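Local structure of hyaluronidase-phage associated (Streptococcus pyogenes, 2WB3) at the interface of chains A and B. The protein cleaves hyaluronan as a lyase carried on the phage tail fibre, probably helping the phage through the streptococcal hyaluronan capsule. Residues are numbered along the deposited sequence; one frame, centred on the assembly and turned at random. Chains: chain A/B, Hyaluronidase-phage associated.

The interface of chains A and B. Residues chain A 20, 22, 32-34, 44; chain B 20, 22, 32-34.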
ATOM      1  N   LEU A  20       9.003   3.421  -1.844  1.00 19.10           N
ATOM      2  CA  LEU A  20       8.363   2.136  -2.162  1.00 18.12           C
ATOM      3  C   LEU A  20       9.396   1.157  -2.709  1.00 18.42           C
ATOM      4  O   LEU A  20      10.119   1.467  -3.673  1.00 19.22           O
ATOM      5  CB  LEU A  20       7.213   2.380  -3.153  1.00 17.48           C
ATOM      6  CG  LEU A  20       6.490   1.063  -3.562  1.00 20.05           C
ATOM      7  CD1 LEU A  20       5.949   0.289  -2.388  1.00 20.59           C
ATOM      8  CD2 LEU A  20       5.353   1.395  -4.504  1.00 16.00           C
ATOM      9  N   ILE A  22       9.784  -2.912  -3.875  1.00 20.44           N
ATOM     10  CA  ILE A  22       9.052  -4.167  -4.193  1.00 21.41           C
ATOM     11  C   ILE A  22      10.030  -5.262  -4.560  1.00 21.25           C
ATOM     12  O   ILE A  22      10.931  -5.046  -5.381  1.00 21.98           O
ATOM     13  CB  ILE A  22       8.125  -3.886  -5.373  1.00 21.70           C
ATOM     14  CG1 ILE A  22       7.159  -2.768  -4.933  1.00 23.15           C
ATOM     15  CG2 ILE A  22       7.353  -5.188  -5.864  1.00 21.78           C
ATOM     16  CD1 ILE A  22       6.208  -2.489  -5.833  1.00 26.48           C
ATOM     17  N   MET A  32       5.845  -6.678 -10.742  1.00 17.06           N
ATOM     18  CA  MET A  32       4.792  -5.637 -10.721  1.00 17.56           C
ATOM     19  C   MET A  32       4.126  -5.446 -12.071  1.00 17.80           C
ATOM     20  O   MET A  32       4.775  -5.520 -13.130  1.00 19.77           O
ATOM     21  CB  MET A  32       5.383  -4.276 -10.207  1.00 17.16           C
ATOM     22  CG  MET A  32       4.394  -3.105 -10.298  1.00 17.72           C
ATOM     23  SD  MET A  32       5.218  -1.686  -9.520  1.00 22.75           S
ATOM     24  CE  MET A  32       3.947  -0.450  -9.851  1.00 21.08           C
ATOM     25  N   GLN A  33       2.840  -5.090 -12.064  1.00 19.03           N
ATOM     26  CA  GLN A  33       2.177  -4.854 -13.316  1.00 18.81           C
ATOM     27  C   GLN A  33       1.358  -3.599 -13.180  1.00 18.33           C
ATOM     28  O   GLN A  33       0.819  -3.349 -12.125  1.00 19.17           O
ATOM     29  CB  GLN A  33       1.190  -5.973 -13.577  1.00 20.01           C
ATOM     30  CG  GLN A  33       1.777  -7.275 -13.912  1.00 24.29           C
ATOM     31  CD  GLN A  33       0.629  -8.227 -14.234  1.00 34.51           C
ATOM     32  OE1 GLN A  33       0.078  -8.183 -15.324  1.00 36.60           O
ATOM     33  NE2 GLN A  33       0.185  -8.973 -13.233  1.00 35.29           N
ATOM     34  N   ILE A  34       1.338  -2.800 -14.227  1.00 18.64           N
ATOM     35  CA  ILE A  34       0.497  -1.619 -14.344  1.00 19.53           C
ATOM     36  C   ILE A  34      -0.314  -1.600 -15.639  1.00 19.64           C
ATOM     37  O   ILE A  34       0.208  -1.857 -16.663  1.00 20.63           O
ATOM     38  CB  ILE A  34       1.312  -0.303 -14.304  1.00 17.70           C
ATOM     39  CG1 ILE A  34       2.303  -0.278 -13.175  1.00 18.63           C
ATOM     40  CG2 ILE A  34       0.433   0.879 -14.192  1.00 19.17           C
ATOM     41  CD1 ILE A  34       3.330   0.698 -13.390  1.00 17.25           C
ATOM     42  N   LEU A  44       2.465   5.064 -16.829  1.00 18.17           N
ATOM     43  CA  LEU A  44       3.352   5.386 -15.685  1.00 18.62           C
ATOM     44  C   LEU A  44       4.031   6.677 -16.091  1.00 17.44           C
ATOM     45  O   LEU A  44       4.549   6.777 -17.188  1.00 18.07           O
ATOM     46  CB  LEU A  44       4.417   4.251 -15.436  1.00 18.00           C
ATOM     47  CG  LEU A  44       5.526   4.622 -14.436  1.00 19.85           C
ATOM     48  CD1 LEU A  44       4.935   4.998 -13.063  1.00 17.45           C
ATOM     49  CD2 LEU A  44       6.600   3.497 -14.205  1.00 21.44           C
TER
ATOM     50  N   LEU B  20       2.763  -6.520  -6.783  1.00 19.10           N
ATOM     51  CA  LEU B  20       1.955  -5.295  -6.878  1.00 18.12           C
ATOM     52  C   LEU B  20       1.325  -5.189  -8.264  1.00 18.42           C
ATOM     53  O   LEU B  20       2.027  -5.258  -9.289  1.00 19.22           O
ATOM     54  CB  LEU B  20       2.841  -4.082  -6.550  1.00 17.48           C
ATOM     55  CG  LEU B  20       2.067  -2.735  -6.647  1.00 20.05           C
ATOM     56  CD1 LEU B  20       0.845  -2.683  -5.767  1.00 20.59           C
ATOM     57  CD2 LEU B  20       2.998  -1.602  -6.272  1.00 16.00           C
ATOM     58  N   ILE B  22      -1.434  -2.810 -10.453  1.00 20.44           N
ATOM     59  CA  ILE B  22      -2.206  -1.539 -10.471  1.00 21.41           C
ATOM     60  C   ILE B  22      -3.024  -1.444 -11.741  1.00 21.25           C
ATOM     61  O   ILE B  22      -2.501  -1.669 -12.840  1.00 21.98           O
ATOM     62  CB  ILE B  22      -1.213  -0.383 -10.410  1.00 21.70           C
ATOM     63  CG1 ILE B  22      -0.417  -0.538  -9.098  1.00 23.15           C
ATOM     64  CG2 ILE B  22      -1.923   1.037 -10.516  1.00 21.78           C
ATOM     65  CD1 ILE B  22       0.425   0.473  -8.852  1.00 26.48           C
ATOM     66  N   MET B  32      -0.278   5.565 -12.771  1.00 17.06           N
ATOM     67  CA  MET B  32       0.696   5.746 -11.670  1.00 17.56           C
ATOM     68  C   MET B  32       1.678   6.872 -11.932  1.00 17.80           C
ATOM     69  O   MET B  32       2.125   7.091 -13.072  1.00 19.77           O
ATOM     70  CB  MET B  32       1.464   4.403 -11.399  1.00 17.16           C
ATOM     71  CG  MET B  32       2.599   4.543 -10.373  1.00 17.72           C
ATOM     72  SD  MET B  32       3.241   2.868 -10.098  1.00 22.75           S
ATOM     73  CE  MET B  32       4.596   3.300  -8.990  1.00 21.08           C
ATOM     74  N   GLN B  33       2.122   7.544 -10.867  1.00 19.03           N
ATOM     75  CA  GLN B  33       3.087   8.589 -11.059  1.00 18.81           C
ATOM     76  C   GLN B  33       4.146   8.447  -9.999  1.00 18.33           C
ATOM     77  O   GLN B  33       3.834   8.072  -8.891  1.00 19.17           O
ATOM     78  CB  GLN B  33       2.427   9.930 -10.813  1.00 20.01           C
ATOM     79  CG  GLN B  33       1.467  10.364 -11.835  1.00 24.29           C
ATOM     80  CD  GLN B  33       0.997  11.765 -11.457  1.00 34.51           C
ATOM     81  OE1 GLN B  33       1.701  12.737 -11.691  1.00 36.60           O
ATOM     82  NE2 GLN B  33      -0.119  11.840 -10.746  1.00 35.29           N
ATOM     83  N   ILE B  34       5.386   8.679 -10.379  1.00 18.64           N
ATOM     84  CA  ILE B  34       6.525   8.732  -9.476  1.00 19.53           C
ATOM     85  C   ILE B  34       7.354  10.005  -9.648  1.00 19.64           C
ATOM     86  O   ILE B  34       7.644  10.376 -10.727  1.00 20.63           O
ATOM     87  CB  ILE B  34       7.491   7.538  -9.669  1.00 17.70           C
ATOM     88  CG1 ILE B  34       6.770   6.220  -9.718  1.00 18.63           C
ATOM     89  CG2 ILE B  34       8.510   7.482  -8.600  1.00 19.17           C
ATOM     90  CD1 ILE B  34       7.571   5.197 -10.322  1.00 17.25           C
TER
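B:Leu20 and B:Met32, with A:Leu44, bury most surface in this patch of the triple-stranded beta-helix, the intertwined fold of the phage tail-fibre lyase. Strand 20-24 of chain B runs parallel to strand 32-36 of chain A, and A:Gln33 ties the two through its backbone. Its N gives a hydrogen bond to B:Leu20 O (2.9 Å), which it meets almost head-on, with a C=O...N angle of 161°. Its carbonyl O accepts from B:Ile22 N, also at 2.9 Å, that donor being tilted 22° from the carbonyl plane. The alternating side chains on the same strands point inward. A:Met32 and B:Leu20 lie alongside each other and point the same way, with A:Met32 SD 3.9 Å from B:Leu20 CD2, while A:Met32 CG rests against the backbone carbonyl oxygen of B:Leu20. From another chain A strand, A:Ile22 crosses B:Leu20 at about a right angle, and its CD1 presses on B:Leu20 CD2 at 3.4 Å, closer than an ordinary methyl contact. The two copies of Met32, on the equivalent strands 32-36 of chains A and B, meet tip to tip: A:Met32 CE reaches B:Met32 SD at 3.4 Å. In both, CG is anti to the backbone N (chi1 174°) and the chain stays extended to CE, which carries the thioether away from its own strand into the interior. A:Ile34 CD1 touches the same sulfur, B:Met32 SD, at 3.9 Å, its side chain running across that of B:Met32. Farther along, A:Leu44 pairs in parallel with B:Met32 and lies beside its side chain, A:Leu44 CD1 3.6 Å from B:Met32 CG. That methyl, A:Leu44 CD1, also meets B:Ile34 CD1 at 3.8 Å, extending the apolar lining to the residue two on from B:Met32.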